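Local coordinates for probable adhesion protein (PDB 6R5S) that probably acts as the periplasmic solute-binding component of a metal (zinc-type) uptake system, holding a divalent metal ion such as iron(II) or manganese(II), at residues 11-16 and 111-116; 107-112 and 179-184; 247-252 and 262-267. All coordinates share one frame; numbering follows the deposited sequence.

Contact 1. Residues 11-16 and 111-116; sequences ITLHPY and HTFLSI. With FE2 (Fe (II) ion), chain C.
F113 meets L13, P15 and Y16 with its ring and carries most of this buried contact. Its CG lies in the crowded position between backbone N and carbonyl carbon (chi1 50°), which turns the ring toward the 11-16 segment. L13 reaches the far end of the ring, its CD1 3.6 Å from F113 CE2, whereas P15 CG lies 3.6 Å from F113 CD1, nearer the root of the ring. Y16 comes in with the end of its side chain: its ring and that of F113 are inclined at 74° with centroids 5.8 Å apart, and Y16 OH lies near the plane of the F113 ring, 3.6 Å from F113 CD2.

Past this apolar cluster the fit becomes looser and polar. The hydroxyls of Y16 and T112 do not bond to each other; Q122 of helix 116-133 joins them, its NE2 hydrogen-bonded to the tyrosine and its OE1 to the threonine. H111 turns away from the 11-16 segment and binds the iron through NE2 at 2.2 Å, together with H41, H66, H177, H199 and H250. F113, packed on the start of helix 14-24, thus lies beside H66 and H250 of the six-histidine site of this solute-binding protein.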
loop_
_atom_site.group_PDB
_atom_site.type_symbol
_atom_site.label_atom_id
_atom_site.label_comp_id
_atom_site.label_asym_id
_atom_site.label_seq_id
_atom_site.Cartn_x
_atom_site.Cartn_y
_atom_site.Cartn_z
ATOM N N ILE A 11 9.174 2.862 12.223
ATOM C CA ILE A 11 8.238 2.565 11.126
ATOM C C ILE A 11 8.705 1.283 10.395
ATOM O O ILE A 11 9.896 0.986 10.391
ATOM C CB ILE A 11 7.975 3.789 10.181
ATOM C CG1 ILE A 11 9.256 4.289 9.460
ATOM C CG2 ILE A 11 7.272 4.929 10.922
ATOM C CD1 ILE A 11 9.463 3.660 8.051
ATOM N N THR A 12 7.786 0.525 9.808
ATOM C CA THR A 12 8.127 -0.746 9.160
ATOM C C THR A 12 8.102 -0.673 7.633
ATOM O O THR A 12 8.989 -1.221 6.979
ATOM C CB THR A 12 7.232 -1.869 9.706
ATOM O OG1 THR A 12 5.875 -1.666 9.302
ATOM C CG2 THR A 12 7.287 -1.963 11.218
ATOM N N LEU A 13 7.094 -0.005 7.072
ATOM C CA LEU A 13 6.923 0.136 5.628
ATOM C C LEU A 13 7.044 1.591 5.183
ATOM O O LEU A 13 6.952 2.498 6.012
ATOM C CB LEU A 13 5.586 -0.501 5.157
ATOM C CG LEU A 13 5.262 -1.926 5.671
ATOM C CD1 LEU A 13 3.838 -2.308 5.351
ATOM C CD2 LEU A 13 6.225 -2.963 5.119
ATOM N N HIS A 14 7.290 1.807 3.876
ATOM C CA HIS A 14 7.473 3.128 3.270
ATOM C C HIS A 14 6.282 4.090 3.485
ATOM O O HIS A 14 6.566 5.225 3.885
ATOM C CB HIS A 14 7.841 3.032 1.780
ATOM C CG HIS A 14 9.280 2.712 1.493
ATOM N ND1 HIS A 14 9.757 1.417 1.557
ATOM C CD2 HIS A 14 10.273 3.519 1.061
ATOM C CE1 HIS A 14 11.030 1.487 1.205
ATOM N NE2 HIS A 14 11.379 2.728 0.890
ATOM N N PRO A 15 4.977 3.704 3.281
ATOM C CA PRO A 15 3.872 4.669 3.509
ATOM C C PRO A 15 3.765 5.179 4.939
ATOM O O PRO A 15 3.294 6.299 5.163
ATOM C CB PRO A 15 2.605 3.871 3.152
ATOM C CG PRO A 15 3.056 2.739 2.392
ATOM C CD PRO A 15 4.442 2.407 2.819
ATOM N N TYR A 16 4.176 4.353 5.907
ATOM C CA TYR A 16 4.128 4.706 7.318
ATOM C C TYR A 16 5.176 5.784 7.651
ATOM O O TYR A 16 4.941 6.614 8.542
ATOM C CB TYR A 16 4.215 3.440 8.192
ATOM C CG TYR A 16 2.993 2.564 8.009
ATOM C CD1 TYR A 16 1.814 2.816 8.712
ATOM C CD2 TYR A 16 2.978 1.545 7.061
ATOM C CE1 TYR A 16 0.671 2.037 8.517
ATOM C CE2 TYR A 16 1.839 0.766 6.849
ATOM C CZ TYR A 16 0.689 1.012 7.582
ATOM O OH TYR A 16 -0.426 0.239 7.362
ATOM N N HIS A 111 -2.958 -4.639 2.772
ATOM C CA HIS A 111 -2.626 -3.462 1.967
ATOM C C HIS A 111 -3.614 -2.308 2.080
ATOM O O HIS A 111 -3.996 -1.710 1.061
ATOM C CB HIS A 111 -2.423 -3.857 0.499
ATOM C CG HIS A 111 -1.435 -4.960 0.286
ATOM N ND1 HIS A 111 -1.828 -6.279 0.282
ATOM C CD2 HIS A 111 -0.113 -4.901 0.036
ATOM C CE1 HIS A 111 -0.746 -6.982 0.021
ATOM N NE2 HIS A 111 0.313 -6.195 -0.137
ATOM N N THR A 112 -3.960 -1.944 3.332
ATOM C CA THR A 112 -4.861 -0.816 3.676
ATOM C C THR A 112 -4.242 0.503 3.239
ATOM O O THR A 112 -4.935 1.325 2.682
ATOM C CB THR A 112 -5.147 -0.793 5.179
ATOM O OG1 THR A 112 -3.899 -0.893 5.869
ATOM C CG2 THR A 112 -6.083 -1.907 5.625
ATOM N N PHE A 113 -2.917 0.653 3.401
ATOM C CA PHE A 113 -2.139 1.815 2.967
ATOM C C PHE A 113 -2.245 2.150 1.456
ATOM O O PHE A 113 -1.909 3.275 1.081
ATOM C CB PHE A 113 -0.665 1.697 3.373
ATOM C CG PHE A 113 -0.002 0.393 3.011
ATOM C CD1 PHE A 113 0.608 0.226 1.776
ATOM C CD2 PHE A 113 0.081 -0.645 3.934
ATOM C CE1 PHE A 113 1.225 -0.976 1.446
ATOM C CE2 PHE A 113 0.704 -1.843 3.606
ATOM C CZ PHE A 113 1.277 -1.999 2.366
ATOM N N LEU A 114 -2.714 1.220 0.592
ATOM C CA LEU A 114 -2.873 1.579 -0.823
ATOM C C LEU A 114 -4.334 1.988 -1.113
ATOM O O LEU A 114 -4.884 1.639 -2.150
ATOM C CB LEU A 114 -2.316 0.529 -1.805
ATOM C CG LEU A 114 -0.871 0.076 -1.561
ATOM C CD1 LEU A 114 -0.550 -1.176 -2.315
ATOM C CD2 LEU A 114 0.156 1.176 -1.848
ATOM N N SER A 115 -4.921 2.803 -0.188
ATOM C CA SER A 115 -6.260 3.405 -0.223
ATOM C C SER A 115 -6.210 4.742 0.494
ATOM O O SER A 115 -5.636 4.828 1.573
ATOM C CB SER A 115 -7.276 2.514 0.480
ATOM O OG SER A 115 -8.521 3.164 0.697
ATOM N N ILE A 116 -6.880 5.760 -0.058
ATOM C CA ILE A 116 -6.932 7.119 0.500
ATOM C C ILE A 116 -7.739 7.165 1.798
ATOM O O ILE A 116 -7.202 7.639 2.798
ATOM C CB ILE A 116 -7.398 8.171 -0.561
ATOM C CG1 ILE A 116 -6.399 8.261 -1.755
ATOM C CG2 ILE A 116 -7.647 9.549 0.059
ATOM C CD1 ILE A 116 -4.868 8.703 -1.380
HETATM FE FE FE2 C . 2.441 -6.819 -0.234
#

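Contact 2. Residues 107-112 and 179-184; sequences VVNPHT and AYDYLL. With FE2 (Fe (II) ion), chain C.
A179 lays its methyl group over one face of the H111 imidazole, with CB 3.6 Å from the ring centroid and 17° off the ring normal. This CH-pi contact backs the first-shell ligand from the side of the 179-184 segment, while the rings of H66 and H199 meet H111 nearly at right angles.

The next layer is built on Y182, whose side chain reaches from the first turn of helix 181-185 along the loop. CA of T112 sits over the centre of the Y182 ring at 4.0 Å, and the methyl CG2 of T112 packs 3.7 Å from Y182 CZ. The phenol then ends on backbone: Y182 OH donates to N109 O at 2.8 Å, with a C=O...donor angle of 143° and the donor tilted somewhat from the carbonyl plane. L94 N is a second partner of the same hydroxyl.

Farther out, N62 ND2 is hydrogen-bonded to P110 O, consistent with a settled loop just before H111, itself the centre of an inverse gamma turn. Y182 thus bonds to the backbone before H111 and packs its ring on T112 just after it, an arrangement belonging to the six-histidine iron site in the cleft between the two lobes of this solute-binding fold.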
loop_
_atom_site.group_PDB
_atom_site.type_symbol
_atom_site.label_atom_id
_atom_site.label_comp_id
_atom_site.label_asym_id
_atom_site.label_seq_id
_atom_site.Cartn_x
_atom_site.Cartn_y
_atom_site.Cartn_z
ATOM N N VAL A 107 -8.256 -14.717 6.407
ATOM C CA VAL A 107 -7.544 -14.200 5.252
ATOM C C VAL A 107 -7.839 -12.702 5.079
ATOM O O VAL A 107 -8.790 -12.316 4.385
ATOM C CB VAL A 107 -7.729 -15.042 3.953
ATOM C CG1 VAL A 107 -6.771 -16.224 3.940
ATOM C CG2 VAL A 107 -9.176 -15.501 3.751
ATOM N N VAL A 108 -7.021 -11.860 5.760
ATOM C CA VAL A 108 -7.088 -10.392 5.726
ATOM C C VAL A 108 -6.038 -9.823 4.767
ATOM O O VAL A 108 -4.857 -10.162 4.860
ATOM C CB VAL A 108 -7.020 -9.774 7.154
ATOM C CG1 VAL A 108 -6.525 -8.337 7.159
ATOM C CG2 VAL A 108 -8.369 -9.859 7.843
ATOM N N ASN A 109 -6.486 -8.992 3.820
ATOM C CA ASN A 109 -5.629 -8.261 2.901
ATOM C C ASN A 109 -4.944 -7.099 3.740
ATOM O O ASN A 109 -5.643 -6.230 4.292
ATOM C CB ASN A 109 -6.431 -7.750 1.691
ATOM C CG ASN A 109 -5.621 -7.149 0.553
ATOM O OD1 ASN A 109 -6.047 -7.130 -0.610
ATOM N ND2 ASN A 109 -4.449 -6.619 0.844
ATOM N N PRO A 110 -3.591 -7.133 3.906
ATOM C CA PRO A 110 -2.930 -6.122 4.743
ATOM C C PRO A 110 -2.603 -4.798 4.061
ATOM O O PRO A 110 -2.038 -3.924 4.707
ATOM C CB PRO A 110 -1.650 -6.842 5.177
ATOM C CG PRO A 110 -1.314 -7.738 4.029
ATOM C CD PRO A 110 -2.611 -8.122 3.388
ATOM N N HIS A 111 -2.958 -4.639 2.772
ATOM C CA HIS A 111 -2.626 -3.462 1.967
ATOM C C HIS A 111 -3.614 -2.308 2.080
ATOM O O HIS A 111 -3.996 -1.710 1.061
ATOM C CB HIS A 111 -2.423 -3.857 0.499
ATOM C CG HIS A 111 -1.435 -4.960 0.286
ATOM N ND1 HIS A 111 -1.828 -6.279 0.282
ATOM C CD2 HIS A 111 -0.113 -4.901 0.036
ATOM C CE1 HIS A 111 -0.746 -6.982 0.021
ATOM N NE2 HIS A 111 0.313 -6.195 -0.137
ATOM N N THR A 112 -3.960 -1.944 3.332
ATOM C CA THR A 112 -4.861 -0.816 3.676
ATOM C C THR A 112 -4.242 0.503 3.239
ATOM O O THR A 112 -4.935 1.325 2.682
ATOM C CB THR A 112 -5.147 -0.793 5.179
ATOM O OG1 THR A 112 -3.899 -0.893 5.869
ATOM C CG2 THR A 112 -6.083 -1.907 5.625
ATOM N N ALA A 179 -2.479 -6.498 -3.817
ATOM C CA ALA A 179 -2.340 -5.218 -3.140
ATOM C C ALA A 179 -3.324 -4.101 -3.521
ATOM O O ALA A 179 -3.285 -3.049 -2.864
ATOM C CB ALA A 179 -0.922 -4.709 -3.366
ATOM N N TYR A 180 -4.163 -4.270 -4.569
ATOM C CA TYR A 180 -4.934 -3.143 -5.071
ATOM C C TYR A 180 -6.446 -3.202 -4.843
ATOM O O TYR A 180 -7.160 -2.286 -5.279
ATOM C CB TYR A 180 -4.573 -2.930 -6.548
ATOM C CG TYR A 180 -3.070 -2.784 -6.687
ATOM C CD1 TYR A 180 -2.413 -1.651 -6.201
ATOM C CD2 TYR A 180 -2.287 -3.842 -7.147
ATOM C CE1 TYR A 180 -1.026 -1.556 -6.215
ATOM C CE2 TYR A 180 -0.896 -3.760 -7.161
ATOM C CZ TYR A 180 -0.271 -2.612 -6.699
ATOM O OH TYR A 180 1.093 -2.478 -6.753
ATOM N N ASP A 181 -6.896 -4.175 -4.028
ATOM C CA ASP A 181 -8.295 -4.417 -3.664
ATOM C C ASP A 181 -8.893 -3.182 -2.987
ATOM O O ASP A 181 -10.030 -2.807 -3.289
ATOM C CB ASP A 181 -8.415 -5.672 -2.774
ATOM C CG ASP A 181 -7.855 -6.983 -3.357
ATOM O OD1 ASP A 181 -6.659 -7.008 -3.754
ATOM O OD2 ASP A 181 -8.595 -7.991 -3.377
ATOM N N TYR A 182 -8.088 -2.498 -2.149
ATOM C CA TYR A 182 -8.476 -1.264 -1.430
ATOM C C TYR A 182 -8.489 -0.047 -2.345
ATOM O O TYR A 182 -9.394 0.771 -2.235
ATOM C CB TYR A 182 -7.539 -0.999 -0.231
ATOM C CG TYR A 182 -7.671 -2.000 0.895
ATOM C CD1 TYR A 182 -8.626 -1.835 1.892
ATOM C CD2 TYR A 182 -6.840 -3.120 0.962
ATOM C CE1 TYR A 182 -8.739 -2.748 2.939
ATOM C CE2 TYR A 182 -6.943 -4.037 2.006
ATOM C CZ TYR A 182 -7.891 -3.843 2.993
ATOM O OH TYR A 182 -8.009 -4.755 4.010
ATOM N N LEU A 183 -7.470 0.084 -3.224
ATOM C CA LEU A 183 -7.328 1.157 -4.212
ATOM C C LEU A 183 -8.538 1.120 -5.141
ATOM O O LEU A 183 -9.311 2.070 -5.185
ATOM C CB LEU A 183 -6.032 0.924 -5.025
ATOM C CG LEU A 183 -5.324 2.123 -5.659
ATOM C CD1 LEU A 183 -3.968 1.724 -6.134
ATOM C CD2 LEU A 183 -6.052 2.627 -6.865
ATOM N N LEU A 184 -8.732 -0.020 -5.821
ATOM C CA LEU A 184 -9.818 -0.235 -6.769
ATOM C C LEU A 184 -11.208 -0.080 -6.153
ATOM O O LEU A 184 -12.101 0.400 -6.845
ATOM C CB LEU A 184 -9.656 -1.570 -7.493
ATOM C CG LEU A 184 -8.548 -1.565 -8.550
ATOM C CD1 LEU A 184 -7.811 -2.844 -8.554
ATOM C CD2 LEU A 184 -9.105 -1.338 -9.928
HETATM FE FE FE2 C . 2.441 -6.819 -0.234
#

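Contact 3. Residues 247-252 and 262-267; sequences SLSHIS and EEEMAR. With FE2 (Fe (II) ion), chain C.
The hydroxyl of S249 has partners both within its segment and across the contact. Within the segment OG accepts from I251 N at 3.0 Å, with an N-H...O angle of 143°, which closes an ST turn. Across the contact it meets the carboxylate of E264, where S249 OG lies 3.1 Å from OE1 in a weak hydrogen bond and 3.3 Å from OE2. The torsion of S249 suits both tasks: OG stands opposite the backbone N (chi1 173°), which carries it toward the helix and within reach of the N-H of I251. The chain of E264 is bent at its second torsion and turns the carboxylate to the serine hydroxyl. K260, one turn earlier in the helix, forms a salt bridge with OE1, which probably steadies the negative charge beside the loop.

Next to this polar pair the contact is apolar. I251 and E264 run alongside in opposing senses, with I251 CG1 3.6 Å from E264 CB, and the tip of the isoleucine, CD1, comes within 4.1 Å of SE of the selenomethionine M265.

H250 points away from the helix, its NE2 2.3 Å from the iron. The turn that meets the helix thus also presents a metal ligand. It leaves the end of strand 244-248, an outermost strand of its parallel sheet, whose L248 makes backbone hydrogen bonds with S225 and I227 and touches N268 and T271 of helix 260-279. Helix 138-160 lies against that helix too, with L155 on M265 and R151 in a salt bridge with E262.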
loop_
_atom_site.group_PDB
_atom_site.type_symbol
_atom_site.label_atom_id
_atom_site.label_comp_id
_atom_site.label_asym_id
_atom_site.label_seq_id
_atom_site.Cartn_x
_atom_site.Cartn_y
_atom_site.Cartn_z
ATOM N N SER A 247 1.080 -0.833 -14.867
ATOM C CA SER A 247 1.878 -1.061 -13.670
ATOM C C SER A 247 1.488 -0.193 -12.513
ATOM O O SER A 247 1.171 0.983 -12.690
ATOM C CB SER A 247 3.361 -0.883 -13.984
ATOM O OG SER A 247 3.842 -1.854 -14.900
ATOM N N LEU A 248 1.537 -0.752 -11.316
ATOM C CA LEU A 248 1.194 0.003 -10.123
ATOM C C LEU A 248 2.294 -0.104 -9.095
ATOM O O LEU A 248 3.159 -0.978 -9.196
ATOM C CB LEU A 248 -0.173 -0.430 -9.562
ATOM C CG LEU A 248 -1.421 -0.011 -10.367
ATOM C CD1 LEU A 248 -2.655 -0.575 -9.778
ATOM C CD2 LEU A 248 -1.566 1.464 -10.399
ATOM N N SER A 249 2.319 0.840 -8.144
ATOM C CA SER A 249 3.352 0.865 -7.126
ATOM C C SER A 249 2.818 0.467 -5.770
ATOM O O SER A 249 1.839 1.041 -5.283
ATOM C CB SER A 249 4.003 2.238 -7.053
ATOM O OG SER A 249 4.891 2.284 -5.952
ATOM N N HIS A 250 3.506 -0.495 -5.141
ATOM C CA HIS A 250 3.223 -0.978 -3.793
ATOM C C HIS A 250 3.736 0.080 -2.775
ATOM O O HIS A 250 3.353 0.024 -1.611
ATOM C CB HIS A 250 3.955 -2.321 -3.614
ATOM C CG HIS A 250 3.528 -3.162 -2.449
ATOM N ND1 HIS A 250 3.638 -2.713 -1.146
ATOM C CD2 HIS A 250 3.118 -4.448 -2.426
ATOM C CE1 HIS A 250 3.266 -3.720 -0.379
ATOM N NE2 HIS A 250 2.949 -4.787 -1.102
ATOM N N ILE A 251 4.579 1.058 -3.222
ATOM C CA ILE A 251 5.213 2.130 -2.409
ATOM C C ILE A 251 6.134 1.429 -1.405
ATOM O O ILE A 251 5.842 1.397 -0.215
ATOM C CB ILE A 251 4.185 3.160 -1.777
ATOM C CG1 ILE A 251 3.075 3.571 -2.800
ATOM C CG2 ILE A 251 4.907 4.389 -1.196
ATOM C CD1 ILE A 251 1.953 4.399 -2.315
ATOM N N SER A 252 7.177 0.746 -1.925
ATOM C CA SER A 252 8.118 -0.070 -1.143
ATOM C C SER A 252 9.561 -0.034 -1.662
ATOM O O SER A 252 10.451 -0.611 -1.029
ATOM C CB SER A 252 7.631 -1.515 -1.076
ATOM O OG SER A 252 7.683 -2.177 -2.331
ATOM N N GLU A 262 2.091 10.117 -1.082
ATOM C CA GLU A 262 1.306 11.020 -1.928
ATOM C C GLU A 262 1.880 11.170 -3.361
ATOM O O GLU A 262 1.099 11.353 -4.293
ATOM C CB GLU A 262 1.091 12.394 -1.250
ATOM C CG GLU A 262 2.209 12.866 -0.329
ATOM C CD GLU A 262 2.083 14.276 0.222
ATOM O OE1 GLU A 262 1.215 15.043 -0.258
ATOM O OE2 GLU A 262 2.871 14.616 1.134
ATOM N N GLU A 263 3.228 11.053 -3.545
ATOM C CA GLU A 263 3.884 11.107 -4.865
ATOM C C GLU A 263 3.437 9.873 -5.643
ATOM O O GLU A 263 2.688 10.014 -6.608
ATOM C CB GLU A 263 5.425 11.097 -4.748
ATOM C CG GLU A 263 6.088 12.438 -4.487
ATOM C CD GLU A 263 7.575 12.377 -4.160
ATOM O OE1 GLU A 263 8.298 11.559 -4.779
ATOM O OE2 GLU A 263 8.022 13.164 -3.292
ATOM N N GLU A 264 3.845 8.665 -5.167
ATOM C CA GLU A 264 3.559 7.355 -5.761
ATOM C C GLU A 264 2.071 7.075 -5.933
ATOM O O GLU A 264 1.681 6.595 -6.990
ATOM C CB GLU A 264 4.247 6.216 -4.985
ATOM C CG GLU A 264 5.771 6.277 -4.987
ATOM C CD GLU A 264 6.499 5.076 -5.565
ATOM O OE1 GLU A 264 6.961 4.218 -4.774
ATOM O OE2 GLU A 264 6.621 5.002 -6.810
HETATM N N MSE A 265 1.252 7.412 -4.923
HETATM C CA MSE A 265 -0.205 7.236 -4.922
HETATM C C MSE A 265 -0.930 7.968 -6.046
HETATM O O MSE A 265 -1.829 7.391 -6.653
HETATM C CB MSE A 265 -0.792 7.628 -3.567
HETATM C CG MSE A 265 -2.082 6.933 -3.246
HETATM SE SE MSE A 265 -1.984 4.981 -3.133
HETATM C CE MSE A 265 -3.909 4.704 -3.374
ATOM N N ALA A 266 -0.554 9.222 -6.333
ATOM C CA ALA A 266 -1.165 10.021 -7.415
ATOM C C ALA A 266 -0.968 9.372 -8.795
ATOM O O ALA A 266 -1.848 9.496 -9.656
ATOM C CB ALA A 266 -0.582 11.419 -7.421
ATOM N N ARG A 267 0.187 8.669 -8.983
ATOM C CA ARG A 267 0.548 7.959 -10.208
ATOM C C ARG A 267 -0.363 6.742 -10.360
ATOM O O ARG A 267 -0.812 6.441 -11.471
ATOM C CB ARG A 267 2.040 7.530 -10.219
ATOM C CG ARG A 267 3.038 8.545 -9.638
ATOM C CD ARG A 267 4.412 8.501 -10.308
ATOM N NE ARG A 267 5.517 8.573 -9.336
ATOM C CZ ARG A 267 6.066 9.701 -8.881
ATOM N NH1 ARG A 267 5.617 10.882 -9.294
ATOM N NH2 ARG A 267 7.063 9.654 -8.005
HETATM FE FE FE2 C . 2.441 -6.819 -0.234
#

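All three contacts lie in the interior, and in each, one segment carries an iron ligand: contacts 1 and 2 share H111 and T112, while contact 3 supplies H250. Contact 1 joins the loop to helix 14-24 and is almost wholly apolar and aromatic. Contact 2 joins the same loop to the start of helix 181-185, combining ring-face packing with a hydrogen bond to backbone. Contact 3 is local in sequence, ties the turn after strand 244-248 to helix 260-279, and adds a partly exposed carboxylate. They meet through L114, which touches A179, Y180 and H250, and H14 packs against I251 and S252.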